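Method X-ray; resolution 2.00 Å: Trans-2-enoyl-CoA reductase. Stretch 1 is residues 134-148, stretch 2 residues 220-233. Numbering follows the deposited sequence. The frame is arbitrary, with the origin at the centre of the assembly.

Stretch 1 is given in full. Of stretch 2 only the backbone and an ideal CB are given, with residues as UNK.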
# COMPACT_ATOMS: atom_id res chain seq x y z
N ALA A 134 14.16 -13.99 -13.22
CA ALA A 134 14.72 -12.85 -13.94
C ALA A 134 15.87 -13.28 -14.85
O ALA A 134 15.99 -12.80 -15.97
CB ALA A 134 15.18 -11.78 -12.97
N LYS A 135 16.70 -14.19 -14.35
CA LYS A 135 17.81 -14.73 -15.13
C LYS A 135 17.30 -15.53 -16.32
O LYS A 135 17.88 -15.49 -17.41
CB LYS A 135 18.70 -15.62 -14.26
CG LYS A 135 19.63 -14.86 -13.32
CD LYS A 135 20.76 -14.20 -14.09
CE LYS A 135 21.62 -13.36 -13.16
NZ LYS A 135 22.11 -14.14 -11.99
N LYS A 136 16.21 -16.26 -16.11
CA LYS A 136 15.65 -17.15 -17.12
C LYS A 136 15.10 -16.40 -18.33
O LYS A 136 15.22 -16.87 -19.46
CB LYS A 136 14.54 -18.00 -16.49
CG LYS A 136 13.89 -18.99 -17.44
CD LYS A 136 12.53 -19.44 -16.93
CE LYS A 136 12.58 -19.83 -15.46
NZ LYS A 136 11.27 -20.37 -14.96
N LYS A 137 14.50 -15.24 -18.08
CA LYS A 137 13.82 -14.50 -19.13
C LYS A 137 14.64 -13.31 -19.63
O LYS A 137 14.17 -12.51 -20.44
CB LYS A 137 12.45 -14.02 -18.65
CG LYS A 137 11.56 -15.14 -18.12
CD LYS A 137 11.15 -16.10 -19.23
CE LYS A 137 10.24 -15.42 -20.25
NZ LYS A 137 9.75 -16.37 -21.28
N GLY A 138 15.88 -13.20 -19.14
CA GLY A 138 16.76 -12.12 -19.54
C GLY A 138 16.24 -10.76 -19.12
O GLY A 138 16.36 -9.78 -19.86
N ILE A 139 15.65 -10.70 -17.93
CA ILE A 139 15.05 -9.47 -17.43
C ILE A 139 16.00 -8.68 -16.53
O ILE A 139 16.58 -9.23 -15.60
CB ILE A 139 13.74 -9.76 -16.66
CG1 ILE A 139 12.63 -10.17 -17.63
CG2 ILE A 139 13.30 -8.54 -15.85
CD1 ILE A 139 11.32 -10.50 -16.94
N LYS A 140 16.16 -7.40 -16.84
CA LYS A 140 16.79 -6.44 -15.93
C LYS A 140 15.74 -5.42 -15.51
O LYS A 140 15.10 -4.80 -16.36
CB LYS A 140 17.96 -5.74 -16.61
CG LYS A 140 19.23 -6.57 -16.74
CD LYS A 140 20.39 -5.71 -17.20
CE LYS A 140 21.70 -6.49 -17.24
NZ LYS A 140 22.85 -5.62 -17.60
N PHE A 141 15.55 -5.26 -14.21
CA PHE A 141 14.51 -4.37 -13.69
C PHE A 141 14.87 -2.90 -13.83
O PHE A 141 16.01 -2.50 -13.56
CB PHE A 141 14.20 -4.70 -12.23
CG PHE A 141 13.65 -6.08 -12.02
CD1 PHE A 141 12.38 -6.42 -12.46
CD2 PHE A 141 14.40 -7.05 -11.36
CE1 PHE A 141 11.87 -7.69 -12.27
CE2 PHE A 141 13.89 -8.32 -11.16
CZ PHE A 141 12.63 -8.64 -11.61
N ASP A 142 13.91 -2.09 -14.25
CA ASP A 142 14.10 -0.64 -14.34
C ASP A 142 13.20 0.10 -13.36
O ASP A 142 13.30 1.32 -13.21
CB ASP A 142 13.88 -0.14 -15.77
CG ASP A 142 12.53 -0.55 -16.34
OD1 ASP A 142 11.55 0.20 -16.14
OD2 ASP A 142 12.45 -1.61 -16.98
N LEU A 143 12.33 -0.64 -12.68
CA LEU A 143 11.49 -0.08 -11.63
C LEU A 143 11.21 -1.13 -10.56
O LEU A 143 10.68 -2.20 -10.85
CB LEU A 143 10.18 0.46 -12.19
CG LEU A 143 9.17 0.93 -11.13
CD1 LEU A 143 9.71 2.10 -10.32
CD2 LEU A 143 7.84 1.29 -11.78
N ILE A 144 11.56 -0.82 -9.32
CA ILE A 144 11.34 -1.74 -8.21
C ILE A 144 10.49 -1.09 -7.12
O ILE A 144 10.94 -0.18 -6.43
CB ILE A 144 12.66 -2.23 -7.60
CG1 ILE A 144 13.53 -2.89 -8.67
CG2 ILE A 144 12.39 -3.20 -6.45
CD1 ILE A 144 14.84 -3.41 -8.15
N VAL A 145 9.26 -1.58 -6.97
CA VAL A 145 8.34 -1.01 -6.00
C VAL A 145 8.32 -1.83 -4.71
O VAL A 145 7.91 -2.99 -4.71
CB VAL A 145 6.92 -0.92 -6.57
CG1 VAL A 145 5.97 -0.32 -5.54
CG2 VAL A 145 6.91 -0.09 -7.85
N TYR A 146 8.77 -1.22 -3.62
CA TYR A 146 8.77 -1.88 -2.32
C TYR A 146 7.56 -1.45 -1.51
O TYR A 146 7.54 -0.36 -0.94
CB TYR A 146 10.05 -1.59 -1.56
CG TYR A 146 10.23 -2.45 -0.32
CD1 TYR A 146 9.71 -2.05 0.91
CD2 TYR A 146 10.92 -3.65 -0.38
CE1 TYR A 146 9.87 -2.84 2.03
CE2 TYR A 146 11.09 -4.44 0.74
CZ TYR A 146 10.56 -4.03 1.94
OH TYR A 146 10.72 -4.81 3.06
N SER A 147 6.54 -2.31 -1.45
CA SER A 147 5.31 -1.98 -0.74
C SER A 147 4.90 -3.09 0.23
O SER A 147 3.72 -3.41 0.35
CB SER A 147 4.18 -1.72 -1.73
OG SER A 147 2.97 -1.42 -1.06
N LEU A 148 5.89 -3.67 0.91
CA LEU A 148 5.61 -4.74 1.87
C LEU A 148 4.93 -4.20 3.12
O LEU A 148 5.37 -3.20 3.70
CB LEU A 148 6.90 -5.48 2.24
CG LEU A 148 7.50 -6.36 1.14
CD1 LEU A 148 8.76 -7.04 1.63
CD2 LEU A 148 6.48 -7.38 0.66
N UNK A 220 23.64 -9.63 -8.82
CA UNK A 220 23.33 -10.54 -9.91
C UNK A 220 23.23 -9.82 -11.25
O UNK A 220 22.97 -10.44 -12.28
CB UNK A 220 22.02 -11.28 -9.62
N UNK A 221 23.44 -8.50 -11.23
CA UNK A 221 23.36 -7.70 -12.44
C UNK A 221 21.95 -7.64 -13.01
O UNK A 221 21.76 -7.68 -14.22
CB UNK A 221 24.32 -8.26 -13.49
N UNK A 222 20.96 -7.55 -12.13
CA UNK A 222 19.56 -7.54 -12.54
C UNK A 222 18.95 -6.14 -12.46
O UNK A 222 17.73 -5.99 -12.48
CB UNK A 222 18.75 -8.51 -11.67
N UNK A 223 19.80 -5.13 -12.36
CA UNK A 223 19.34 -3.75 -12.32
C UNK A 223 19.78 -3.00 -13.57
O UNK A 223 20.98 -2.93 -13.87
CB UNK A 223 19.86 -3.05 -11.07
N UNK A 224 18.82 -2.43 -14.29
CA UNK A 224 19.14 -1.59 -15.44
C UNK A 224 19.73 -0.28 -14.94
O UNK A 224 19.39 0.19 -13.86
CB UNK A 224 17.90 -1.34 -16.30
N UNK A 225 20.63 0.30 -15.73
CA UNK A 225 21.22 1.59 -15.40
C UNK A 225 20.13 2.64 -15.21
O UNK A 225 19.28 2.83 -16.07
CB UNK A 225 22.20 2.03 -16.49
N UNK A 226 20.15 3.30 -14.05
CA UNK A 226 19.17 4.32 -13.74
C UNK A 226 17.87 3.75 -13.20
O UNK A 226 16.83 4.41 -13.24
CB UNK A 226 18.88 5.16 -14.99
N UNK A 227 17.93 2.53 -12.69
CA UNK A 227 16.75 1.85 -12.14
C UNK A 227 16.13 2.64 -11.00
O UNK A 227 16.82 3.10 -10.09
CB UNK A 227 17.12 0.45 -11.65
N UNK A 228 14.81 2.80 -11.05
CA UNK A 228 14.08 3.48 -9.99
C UNK A 228 13.60 2.48 -8.95
O UNK A 228 13.02 1.45 -9.30
CB UNK A 228 12.90 4.26 -10.57
N UNK A 229 13.85 2.76 -7.68
CA UNK A 229 13.27 1.95 -6.61
C UNK A 229 12.62 2.83 -5.55
O UNK A 229 13.19 3.83 -5.11
CB UNK A 229 14.34 1.06 -5.97
N UNK A 230 11.40 2.46 -5.15
CA UNK A 230 10.63 3.26 -4.22
C UNK A 230 10.15 2.43 -3.04
O UNK A 230 9.84 1.25 -3.18
CB UNK A 230 9.44 3.90 -4.93
N UNK A 231 10.09 3.06 -1.87
CA UNK A 231 9.46 2.45 -0.70
C UNK A 231 8.36 3.40 -0.22
O UNK A 231 8.61 4.58 0.02
CB UNK A 231 10.48 2.17 0.41
N UNK A 232 7.15 2.87 -0.09
CA UNK A 232 6.01 3.69 0.30
C UNK A 232 5.99 3.95 1.80
O UNK A 232 6.40 3.09 2.59
CB UNK A 232 4.70 3.02 -0.13
N UNK A 233 5.52 5.13 2.18
CA UNK A 233 5.48 5.52 3.58
C UNK A 233 4.37 6.54 3.83
O UNK A 233 3.58 6.83 2.94
CB UNK A 233 6.83 6.09 4.01

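Position 220 points its CA-to-CB bond toward stretch 1, and the ideal CB lies 3.7 Å from K135 NZ. A cationic end at that range asks for an acceptor; aspartate, glutamate or an amide could supply one. The deposited residue is E220, whose OE1 meets K135 NZ at 2.4 Å, a very short hydrogen bond within a salt bridge.

At 221 the backbone has phi 67° and psi 39°, which by itself favours glycine. It is G221, closing the preceding helix in a Schellman motif, and K140 CE packs 3.2 Å from G221 O.

The ideal CB at 222 stands 4.6 Å from F141 CD2 and 5.0 Å from A134 CB, so stretch 1 offers a mostly apolar hollow. Leucine, isoleucine or methionine would suit. L222 fills it: the CB starts sideways, but the branched end comes nearer, with CD1 3.8 Å from A134 CB and CD2 4.0 Å from K135 CE. F141 N donates to L222 O at 2.9 Å.

Position 223 pairs with F141 in a parallel bridge, its side chain on the same face as F141 and I144. An aliphatic chain long enough to reach I144 fits. L223 brings CD2 to 3.6 Å from I144 CD1.

At 224 the CB points toward stretch 1, 4.2 Å from D142 CB and 4.4 Å from K140 CB. With a lysine and an aspartate nearby, many polar residues are tolerable. E224 lays its chain beside K140, while E224 N donates to F141 O at 2.9 Å.

Positions 225 and 226 form the middle of a type II turn. The first points away and suits most polar residues; E225 stands there. The second, at phi 83°, favours glycine and is G226, whose O accepts a hydrogen bond from a water at 2.6 Å.

At 227 the ideal CB is 3.7 Å from F141 O and 4.2 Å from D142 CA, so a small residue such as alanine, serine or cysteine suits. C227 places SG 4.0 Å from I144 CG1.

Position 228 shares a face with L143, whose CD1 is 3.9 Å from the ideal CB: a site for a branched aliphatic. I228 sets CG2 3.7 Å from L143 CD1, and its backbone spans the strands, I228 N to D142 O at 3.0 Å and I144 N to I228 O at 2.7 Å.

At 229 the ideal CB is 3.6 Å from I144 O. Valine would fit, but a hydroxyl can use the acceptor: T229 OG1 donates to I144 O at 3.1 Å.

Position 230, on the V145 face, accepts a bulky aliphatic; L230 is there, with L230 N donating to I144 O at 3.0 Å.

At 231 a small residue or valine could sit beside Y146. A231 leaves its CB 4.3 Å from Y146 CB.

Position 232 has V145 and S147 within reach of a large ring. Y232 brings CE2 to 3.6 Å from V145 CG1 and CD2 to 3.7 Å from S147 CB.

Position 233 is out of reach; it is S233.

Stretch 2 220-233: EGLLEEGCITLAYS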
# COMPACT_ATOMS: atom_id res chain seq x y z
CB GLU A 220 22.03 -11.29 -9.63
CG GLU A 220 22.09 -12.22 -8.42
CD GLU A 220 22.84 -13.50 -8.72
OE1 GLU A 220 23.21 -13.73 -9.89
OE2 GLU A 220 23.06 -14.29 -7.77
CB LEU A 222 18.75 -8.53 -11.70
CG LEU A 222 19.13 -10.00 -11.86
CD1 LEU A 222 18.30 -10.87 -10.93
CD2 LEU A 222 18.95 -10.45 -13.31
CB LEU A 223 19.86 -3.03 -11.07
CG LEU A 223 19.54 -3.66 -9.72
CD1 LEU A 223 19.97 -2.75 -8.59
CD2 LEU A 223 18.06 -3.99 -9.62
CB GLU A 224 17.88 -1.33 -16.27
CG GLU A 224 18.14 -0.60 -17.58
CD GLU A 224 19.12 -1.33 -18.47
OE1 GLU A 224 18.69 -2.27 -19.18
OE2 GLU A 224 20.32 -0.98 -18.47
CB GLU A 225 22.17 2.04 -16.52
CG GLU A 225 22.93 3.33 -16.23
CD GLU A 225 24.14 3.11 -15.33
OE1 GLU A 225 24.50 1.94 -15.08
OE2 GLU A 225 24.73 4.11 -14.88
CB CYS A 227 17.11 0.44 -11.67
SG CYS A 227 15.72 -0.51 -11.02
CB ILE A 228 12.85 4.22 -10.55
CG1 ILE A 228 13.27 5.29 -11.56
CG2 ILE A 228 12.03 4.83 -9.42
CD1 ILE A 228 12.11 6.02 -12.19
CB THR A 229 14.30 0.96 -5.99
OG1 THR A 229 13.64 0.14 -5.03
CG2 THR A 229 15.45 1.70 -5.33
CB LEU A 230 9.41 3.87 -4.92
CG LEU A 230 9.60 4.60 -6.24
CD1 LEU A 230 8.27 5.11 -6.76
CD2 LEU A 230 10.59 5.74 -6.09
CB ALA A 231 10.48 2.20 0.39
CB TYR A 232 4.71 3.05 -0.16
CG TYR A 232 4.57 3.00 -1.66
CD1 TYR A 232 5.05 4.04 -2.46
CD2 TYR A 232 3.98 1.91 -2.30
CE1 TYR A 232 4.93 4.00 -3.83
CE2 TYR A 232 3.86 1.87 -3.68
CZ TYR A 232 4.33 2.91 -4.44
OH TYR A 232 4.22 2.88 -5.81
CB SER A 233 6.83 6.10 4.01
OG SER A 233 6.83 6.42 5.39
O HOH W 1 14.94 3.70 -14.90
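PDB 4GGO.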